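Local structure of uncharacterized protein (Bacteroides ovatus, 4ID2) at residues D37-K41 with T116-I121; F89-F94 with L103-L108; F94-V98 with M136-I140. The protein is of unknown function but belongs to the DUF4738 family and folds into a beta-barrel-like domain that assembles with further copies of itself. All blocks are in the same frame, centred on the assembly; numbering follows the deposited sequence.

Contact 1 (D37-K41 with T116-I121); sequences DFKFK and TTPQGI
Phe38 and Phe40 carry the apolar part of this contact, both projecting from strand 33-40 onto the 116-121 turn. Phe40, with CG anti to the backbone N (chi1 176°), runs antiparallel to the Thr116 side chain and sets CD1 3.6 Å from Thr116 CB. Its other flank reaches Ile121, where Phe40 CD2 is 3.7 Å from Ile121 CG1. The far end of the ring lies on the turn backbone, with Phe40 CZ 3.7 Å from Gly120 CA and CE1 beside Thr117 O. Lys41 CG lies over the centre of one face of the ring. Ile121 CD1 lies in plane at the edge of the Phe38 ring, and Ile121 CG2 stands 3.6 Å from Phe38 CZ.

Polar links are sparse. A water accepts a weak bond from Lys41 NZ and donates to Gln119 O. Within the turn, Gly120 O is gripped from opposite faces of its plane by Thr117 N (2.9 Å) and Thr117 OG1 (3.2 Å). Phe38 also stacks on Tyr113, and its strand continues as an antiparallel ladder into the second subunit. The arrangement is a beta-hairpin loop, joining strands 107-116 and 121-128, packed against the opposing sheet of a barrel-like fold.

Contact 2 (F89-F94 with L103-L108); sequences FTKNDF and LSKSIL
The Phe94 ring meets Leu108 obliquely, CE1 lying 4.2 Å from Leu108 CD1, while Lys91 O of its own turn sits in plane at the ring edge; strand 134-142 also touches the ring. Residues 91-93 form a short 3-10 turn that packs on the C-terminal end of helix 100-104 and the start of strand 107-116, inside the barrel-like fold. Asp93 fastens the entry to this turn: its OD2 accepts from Thr90 N at 2.8 Å with a nearly straight N-H...O angle of 163°, and Asp93 N returns a bond to Thr90 O.

Leu103 puts both methyls against Lys91 O, at 3.6 Å from CD1 and from CD2. Leu108 CD2 instead reaches back to Phe89 O and Thr90 CA. Beyond CG the Lys91 chain runs extended along the carbonyl oxygens of Leu103 and Ser106, carrying its ammonium group to the carbonyls at and just beyond the end of the helix. The positive charge there probably offsets their partial negative charge; Asp70 is a further, weak and distant ion partner. A methionine in place of Lys91 would probably leave Ser106 O without a mate here and the helix end without a compensating charge. A water accepts from Lys91 NZ and donates to Ser104 O, beside a weak direct bond between the two. The short, direct bond runs from Lys91 NZ to Ser106 O, 2.7 Å long, with a C=O...N angle of 171°.

Contact 3 (F94-V98 with M136-I140); sequences FSSVV and MPLSI
Leu138 is the main bump of this contact, projecting from strand 134-142 into a hollow bounded by Phe94, Val97 and Val98. The loop 94-98 thus lies over one face of the four-stranded antiparallel sheet and helps to fill the interior of the barrel-like fold. No hydrogen bond joins the two segments; they are held by the fit of apolar surfaces.

The two methyls of Leu138 divide the work. CD1 sits over one face of the Phe94 ring, 4.2 Å from the ring centroid and 23° off the normal, a CH-pi contact displaced toward the rim. CD2 turns the other way, to Val98 CG2, with Val97 CG2 more loosely alongside at 4.4 Å. Farther along the strand, Ile140 crosses the Phe94 side chain at about a right angle, and its CG1 touches the outer end of the ring, 4.1 Å from Phe94 CE2. The ring therefore slots between two side chains, with Leu138 over one face and Ile140 at its far end, while Ala125 and Ile150 of the neighbouring strands also touch it.

The selenium of selenomethionine Met136 is a second bump, received by the fork of Val98. With Val98 CG1 anti to the backbone N (chi1 -177°), the two methyls straddle it, Met136 SE lying 3.6 Å from Val98 CG1 and 3.9 Å from Val98 CG2. Met136 also packs on Leu156 of the third subunit, so this end of the contact reaches a subunit interface. The tightest fit is between Val98 CG2 and Leu138 CD2, a methyl pair only 3.5 Å apart.

How the contacts relate
From the N terminus, strand 33-40 supplies the first half of contact 1, whose loop closes only at 116-121. Within that loop lies contact 2, a short closure from the end of strand 82-89, through helix 100-104, to the start of strand 107-116. Contact 3 starts in the same connection and closes later, at strand 134-142, so it crosses both others. Contacts 2 and 3 share Phe94 and touch directly, Leu103 packing against Ser95 and Val98; their centres are 8 Å apart. Contact 1 lies across the chain's centre from contact 2, with 26 Å between their centres. Together they tie the mixed sheet, the helical connection and the four-stranded sheet.

Contact 1 (D37-K41 with T116-I121)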
loop_
_atom_site.group_PDB
_atom_site.type_symbol
_atom_site.label_atom_id
_atom_site.label_comp_id
_atom_site.label_asym_id
_atom_site.label_seq_id
_atom_site.Cartn_x
_atom_site.Cartn_y
_atom_site.Cartn_z
ATOM N N ASP A 37 22.052 18.676 -3.709
ATOM C CA ASP A 37 22.541 19.587 -2.686
ATOM C C ASP A 37 21.384 19.948 -1.767
ATOM O O ASP A 37 20.306 20.317 -2.247
ATOM C CB ASP A 37 23.147 20.853 -3.318
ATOM C CG ASP A 37 24.426 20.624 -4.103
ATOM O OD1 ASP A 37 25.021 19.533 -3.968
ATOM O OD2 ASP A 37 24.830 21.535 -4.855
ATOM N N PHE A 38 21.595 19.819 -0.453
ATOM C CA PHE A 38 20.578 20.133 0.541
ATOM C C PHE A 38 21.230 20.489 1.870
ATOM O O PHE A 38 22.428 20.258 2.056
ATOM C CB PHE A 38 19.625 18.944 0.718
ATOM C CG PHE A 38 20.307 17.688 1.204
ATOM C CD1 PHE A 38 20.441 17.430 2.561
ATOM C CD2 PHE A 38 20.831 16.770 0.306
ATOM C CE1 PHE A 38 21.092 16.288 3.005
ATOM C CE2 PHE A 38 21.491 15.635 0.752
ATOM C CZ PHE A 38 21.613 15.396 2.097
ATOM N N LYS A 39 20.433 21.033 2.791
ATOM C CA LYS A 39 20.878 21.399 4.135
ATOM C C LYS A 39 20.280 20.437 5.148
ATOM O O LYS A 39 19.140 20.001 4.982
ATOM C CB LYS A 39 20.471 22.839 4.479
ATOM C CG LYS A 39 21.411 23.888 3.921
ATOM C CD LYS A 39 20.923 25.291 4.245
ATOM C CE LYS A 39 21.756 26.359 3.580
ATOM N NZ LYS A 39 21.115 27.699 3.672
ATOM N N PHE A 40 21.041 20.100 6.187
ATOM C CA PHE A 40 20.559 19.255 7.281
ATOM C C PHE A 40 21.191 19.747 8.578
ATOM O O PHE A 40 22.416 19.877 8.650
ATOM C CB PHE A 40 20.853 17.774 7.027
ATOM C CG PHE A 40 20.460 16.870 8.170
ATOM C CD1 PHE A 40 19.177 16.906 8.692
ATOM C CD2 PHE A 40 21.367 15.972 8.712
ATOM C CE1 PHE A 40 18.805 16.057 9.728
ATOM C CE2 PHE A 40 20.994 15.125 9.753
ATOM C CZ PHE A 40 19.719 15.179 10.261
ATOM N N LYS A 41 20.349 20.108 9.571
ATOM C CA LYS A 41 20.790 20.682 10.844
ATOM C C LYS A 41 21.670 21.928 10.578
ATOM O O LYS A 41 22.661 22.163 11.271
ATOM C CB LYS A 41 21.508 19.631 11.716
ATOM C CG LYS A 41 20.613 18.450 12.083
ATOM C CD LYS A 41 21.214 17.583 13.178
ATOM C CE LYS A 41 20.220 16.598 13.746
ATOM N NZ LYS A 41 20.805 15.802 14.859
ATOM N N THR A 116 14.899 15.165 4.893
ATOM C CA THR A 116 15.635 15.174 6.154
ATOM C C THR A 116 14.624 15.091 7.284
ATOM O O THR A 116 13.580 15.736 7.212
ATOM C CB THR A 116 16.505 16.420 6.295
ATOM O OG1 THR A 116 15.721 17.589 6.075
ATOM C CG2 THR A 116 17.710 16.396 5.381
ATOM N N THR A 117 14.925 14.295 8.312
ATOM C CA THR A 117 14.069 14.112 9.488
ATOM C C THR A 117 14.936 14.280 10.734
ATOM O O THR A 117 16.161 14.279 10.603
ATOM C CB THR A 117 13.388 12.719 9.437
ATOM O OG1 THR A 117 14.355 11.701 9.711
ATOM C CG2 THR A 117 12.695 12.447 8.106
ATOM N N PRO A 118 14.363 14.355 11.954
ATOM C CA PRO A 118 15.216 14.453 13.158
ATOM C C PRO A 118 16.171 13.257 13.307
ATOM O O PRO A 118 17.257 13.415 13.864
ATOM C CB PRO A 118 14.205 14.512 14.310
ATOM C CG PRO A 118 12.934 14.970 13.687
ATOM C CD PRO A 118 12.932 14.363 12.315
ATOM N N GLN A 119 15.775 12.072 12.788
ATOM C CA GLN A 119 16.611 10.871 12.817
ATOM C C GLN A 119 17.837 11.073 11.931
ATOM O O GLN A 119 18.967 10.948 12.404
ATOM C CB GLN A 119 15.827 9.615 12.362
ATOM C CG GLN A 119 15.022 8.949 13.483
ATOM C CD GLN A 119 13.872 9.788 13.993
ATOM O OE1 GLN A 119 13.270 10.583 13.258
ATOM N NE2 GLN A 119 13.508 9.605 15.258
ATOM N N GLY A 120 17.600 11.428 10.678
ATOM C CA GLY A 120 18.676 11.666 9.729
ATOM C C GLY A 120 18.211 12.006 8.327
ATOM O O GLY A 120 17.059 12.391 8.112
ATOM N N ILE A 121 19.121 11.847 7.369
ATOM C CA ILE A 121 18.895 12.097 5.952
ATOM C C ILE A 121 18.246 10.846 5.389
ATOM O O ILE A 121 18.864 9.789 5.440
ATOM C CB ILE A 121 20.248 12.427 5.258
ATOM C CG1 ILE A 121 20.911 13.662 5.911
ATOM C CG2 ILE A 121 20.058 12.642 3.749
ATOM C CD1 ILE A 121 22.356 13.770 5.680
HETATM O O HOH W 1 21.344 13.114 12.693
#

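Contact 2 (F89-F94 with L103-L108)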
loop_
_atom_site.group_PDB
_atom_site.type_symbol
_atom_site.label_atom_id
_atom_site.label_comp_id
_atom_site.label_asym_id
_atom_site.label_seq_id
_atom_site.Cartn_x
_atom_site.Cartn_y
_atom_site.Cartn_z
ATOM N N PHE A 89 26.028 0.156 -2.878
ATOM C CA PHE A 89 24.799 -0.543 -2.532
ATOM C C PHE A 89 24.425 -1.589 -3.571
ATOM O O PHE A 89 24.625 -1.379 -4.763
ATOM C CB PHE A 89 23.605 0.423 -2.389
ATOM C CG PHE A 89 23.524 1.126 -1.061
ATOM C CD1 PHE A 89 22.903 0.531 0.019
ATOM C CD2 PHE A 89 24.049 2.395 -0.895
ATOM C CE1 PHE A 89 22.831 1.178 1.244
ATOM C CE2 PHE A 89 23.949 3.053 0.336
ATOM C CZ PHE A 89 23.337 2.444 1.389
ATOM N N THR A 90 23.822 -2.686 -3.111
ATOM C CA THR A 90 23.230 -3.735 -3.950
ATOM C C THR A 90 21.915 -4.124 -3.291
ATOM O O THR A 90 21.705 -3.794 -2.125
ATOM C CB THR A 90 24.171 -4.948 -4.138
ATOM O OG1 THR A 90 24.303 -5.658 -2.908
ATOM C CG2 THR A 90 25.531 -4.558 -4.660
ATOM N N LYS A 91 21.043 -4.850 -3.997
ATOM C CA LYS A 91 19.776 -5.301 -3.405
ATOM C C LYS A 91 20.013 -6.160 -2.130
ATOM O O LYS A 91 19.162 -6.175 -1.243
ATOM C CB LYS A 91 18.926 -6.078 -4.435
ATOM C CG LYS A 91 19.531 -7.400 -4.896
ATOM C CD LYS A 91 18.651 -8.087 -5.903
ATOM C CE LYS A 91 19.187 -9.457 -6.238
ATOM N NZ LYS A 91 18.683 -9.943 -7.545
ATOM N N ASN A 92 21.192 -6.808 -2.011
ATOM C CA ASN A 92 21.540 -7.644 -0.857
ATOM C C ASN A 92 21.694 -6.825 0.436
ATOM O O ASN A 92 21.527 -7.394 1.512
ATOM C CB ASN A 92 22.794 -8.463 -1.141
ATOM C CG ASN A 92 22.702 -9.222 -2.444
ATOM O OD1 ASN A 92 23.393 -8.908 -3.414
ATOM N ND2 ASN A 92 21.759 -10.149 -2.533
ATOM N N ASP A 93 21.908 -5.492 0.344
ATOM C CA ASP A 93 21.937 -4.608 1.524
ATOM C C ASP A 93 20.572 -4.518 2.224
ATOM O O ASP A 93 20.509 -4.011 3.340
ATOM C CB ASP A 93 22.381 -3.184 1.147
ATOM C CG ASP A 93 23.853 -3.099 0.850
ATOM O OD1 ASP A 93 24.649 -3.159 1.804
ATOM O OD2 ASP A 93 24.209 -3.011 -0.336
ATOM N N PHE A 94 19.489 -4.966 1.559
ATOM C CA PHE A 94 18.129 -4.975 2.086
ATOM C C PHE A 94 17.675 -6.406 2.446
ATOM O O PHE A 94 16.491 -6.617 2.679
ATOM C CB PHE A 94 17.178 -4.357 1.039
ATOM C CG PHE A 94 17.585 -2.965 0.595
ATOM C CD1 PHE A 94 18.480 -2.785 -0.451
ATOM C CD2 PHE A 94 17.092 -1.840 1.237
ATOM C CE1 PHE A 94 18.881 -1.503 -0.838
ATOM C CE2 PHE A 94 17.496 -0.556 0.846
ATOM C CZ PHE A 94 18.389 -0.399 -0.186
ATOM N N LEU A 103 13.504 -10.974 -3.217
ATOM C CA LEU A 103 14.774 -10.286 -3.433
ATOM C C LEU A 103 15.584 -10.925 -4.568
ATOM O O LEU A 103 16.134 -10.194 -5.389
ATOM C CB LEU A 103 15.601 -10.255 -2.139
ATOM C CG LEU A 103 16.687 -9.191 -2.047
ATOM C CD1 LEU A 103 16.108 -7.785 -2.172
ATOM C CD2 LEU A 103 17.425 -9.319 -0.742
ATOM N N SER A 104 15.622 -12.269 -4.652
ATOM C CA SER A 104 16.354 -12.967 -5.718
ATOM C C SER A 104 15.764 -12.675 -7.115
ATOM O O SER A 104 16.526 -12.543 -8.070
ATOM C CB SER A 104 16.358 -14.473 -5.468
ATOM O OG SER A 104 15.039 -14.982 -5.347
ATOM N N LYS A 105 14.423 -12.544 -7.225
ATOM C CA LYS A 105 13.743 -12.266 -8.500
ATOM C C LYS A 105 13.720 -10.758 -8.889
ATOM O O LYS A 105 13.190 -10.441 -9.955
ATOM C CB LYS A 105 12.286 -12.771 -8.443
ATOM C CG LYS A 105 12.132 -14.273 -8.233
ATOM C CD LYS A 105 10.660 -14.640 -8.047
ATOM C CE LYS A 105 10.443 -16.104 -7.759
ATOM N NZ LYS A 105 8.999 -16.427 -7.603
ATOM N N SER A 106 14.273 -9.836 -8.060
ATOM C CA SER A 106 14.235 -8.385 -8.327
ATOM C C SER A 106 15.615 -7.796 -8.657
ATOM O O SER A 106 16.620 -8.457 -8.429
ATOM C CB SER A 106 13.669 -7.650 -7.115
ATOM O OG SER A 106 14.612 -7.519 -6.063
ATOM N N ILE A 107 15.659 -6.536 -9.152
ATOM C CA ILE A 107 16.923 -5.842 -9.446
ATOM C C ILE A 107 16.937 -4.469 -8.763
ATOM O O ILE A 107 15.901 -3.806 -8.721
ATOM C CB ILE A 107 17.215 -5.713 -10.972
ATOM C CG1 ILE A 107 16.091 -5.008 -11.727
ATOM C CG2 ILE A 107 17.505 -7.086 -11.575
ATOM C CD1 ILE A 107 16.455 -4.630 -13.151
ATOM N N LEU A 108 18.111 -4.037 -8.240
ATOM C CA LEU A 108 18.236 -2.728 -7.599
ATOM C C LEU A 108 17.986 -1.664 -8.659
ATOM O O LEU A 108 18.693 -1.623 -9.660
ATOM C CB LEU A 108 19.619 -2.552 -6.938
ATOM C CG LEU A 108 19.832 -1.232 -6.176
ATOM C CD1 LEU A 108 18.830 -1.077 -5.033
ATOM C CD2 LEU A 108 21.241 -1.120 -5.643
HETATM O O HOH W 2 19.498 -12.832 -8.457
#

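Contact 3 (F94-V98 with M136-I140)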
loop_
_atom_site.group_PDB
_atom_site.type_symbol
_atom_site.label_atom_id
_atom_site.label_comp_id
_atom_site.label_asym_id
_atom_site.label_seq_id
_atom_site.Cartn_x
_atom_site.Cartn_y
_atom_site.Cartn_z
ATOM N N PHE A 94 19.489 -4.966 1.559
ATOM C CA PHE A 94 18.129 -4.975 2.086
ATOM C C PHE A 94 17.675 -6.406 2.446
ATOM O O PHE A 94 16.491 -6.617 2.679
ATOM C CB PHE A 94 17.178 -4.357 1.039
ATOM C CG PHE A 94 17.585 -2.965 0.595
ATOM C CD1 PHE A 94 18.480 -2.785 -0.451
ATOM C CD2 PHE A 94 17.092 -1.840 1.237
ATOM C CE1 PHE A 94 18.881 -1.503 -0.838
ATOM C CE2 PHE A 94 17.496 -0.556 0.846
ATOM C CZ PHE A 94 18.389 -0.399 -0.186
ATOM N N SER A 95 18.611 -7.378 2.528
ATOM C CA SER A 95 18.303 -8.775 2.860
ATOM C C SER A 95 17.714 -8.928 4.270
ATOM O O SER A 95 16.975 -9.884 4.509
ATOM C CB SER A 95 19.548 -9.649 2.736
ATOM O OG SER A 95 20.573 -9.241 3.629
ATOM N N SER A 96 18.026 -8.000 5.190
ATOM C CA SER A 96 17.500 -8.033 6.552
ATOM C C SER A 96 16.011 -7.648 6.627
ATOM O O SER A 96 15.383 -7.978 7.629
ATOM C CB SER A 96 18.303 -7.098 7.452
ATOM O OG SER A 96 18.271 -5.768 6.955
ATOM N N VAL A 97 15.450 -6.943 5.615
ATOM C CA VAL A 97 14.043 -6.507 5.649
ATOM C C VAL A 97 13.227 -6.919 4.382
ATOM O O VAL A 97 12.092 -6.474 4.252
ATOM C CB VAL A 97 13.947 -4.973 5.898
ATOM C CG1 VAL A 97 14.624 -4.590 7.212
ATOM C CG2 VAL A 97 14.530 -4.160 4.739
ATOM N N VAL A 98 13.773 -7.769 3.482
ATOM C CA VAL A 98 13.067 -8.247 2.279
ATOM C C VAL A 98 13.286 -9.754 2.180
ATOM O O VAL A 98 14.426 -10.204 2.321
ATOM C CB VAL A 98 13.524 -7.523 0.983
ATOM C CG1 VAL A 98 12.721 -8.008 -0.223
ATOM C CG2 VAL A 98 13.402 -6.009 1.128
HETATM N N MSE A 136 9.287 -2.460 -5.247
HETATM C CA MSE A 136 9.091 -2.470 -3.810
HETATM C C MSE A 136 9.738 -1.245 -3.185
HETATM O O MSE A 136 10.943 -1.084 -3.300
HETATM C CB MSE A 136 9.684 -3.744 -3.222
HETATM C CG MSE A 136 9.538 -3.847 -1.724
HETATM SE SE MSE A 136 10.354 -5.492 -1.173
HETATM C CE MSE A 136 8.637 -6.603 -1.235
ATOM N N PRO A 137 8.965 -0.398 -2.480
ATOM C CA PRO A 137 9.565 0.782 -1.841
ATOM C C PRO A 137 10.323 0.415 -0.564
ATOM O O PRO A 137 9.840 -0.385 0.242
ATOM C CB PRO A 137 8.350 1.669 -1.545
ATOM C CG PRO A 137 7.224 0.722 -1.390
ATOM C CD PRO A 137 7.506 -0.456 -2.256
ATOM N N LEU A 138 11.536 0.957 -0.413
ATOM C CA LEU A 138 12.411 0.751 0.750
ATOM C C LEU A 138 13.007 2.106 1.138
ATOM O O LEU A 138 12.838 3.068 0.382
ATOM C CB LEU A 138 13.531 -0.258 0.406
ATOM C CG LEU A 138 13.085 -1.617 -0.156
ATOM C CD1 LEU A 138 14.100 -2.177 -1.149
ATOM C CD2 LEU A 138 12.816 -2.605 0.952
ATOM N N SER A 139 13.714 2.203 2.272
ATOM C CA SER A 139 14.334 3.482 2.645
ATOM C C SER A 139 15.672 3.301 3.370
ATOM O O SER A 139 15.892 2.277 4.013
ATOM C CB SER A 139 13.393 4.311 3.506
ATOM O OG SER A 139 12.995 3.585 4.651
ATOM N N ILE A 140 16.589 4.282 3.187
ATOM C CA ILE A 140 17.920 4.328 3.812
ATOM C C ILE A 140 17.972 5.610 4.614
ATOM O O ILE A 140 17.741 6.675 4.037
ATOM C CB ILE A 140 19.068 4.302 2.759
ATOM C CG1 ILE A 140 18.957 3.124 1.768
ATOM C CG2 ILE A 140 20.453 4.325 3.423
ATOM C CD1 ILE A 140 19.519 3.474 0.429
#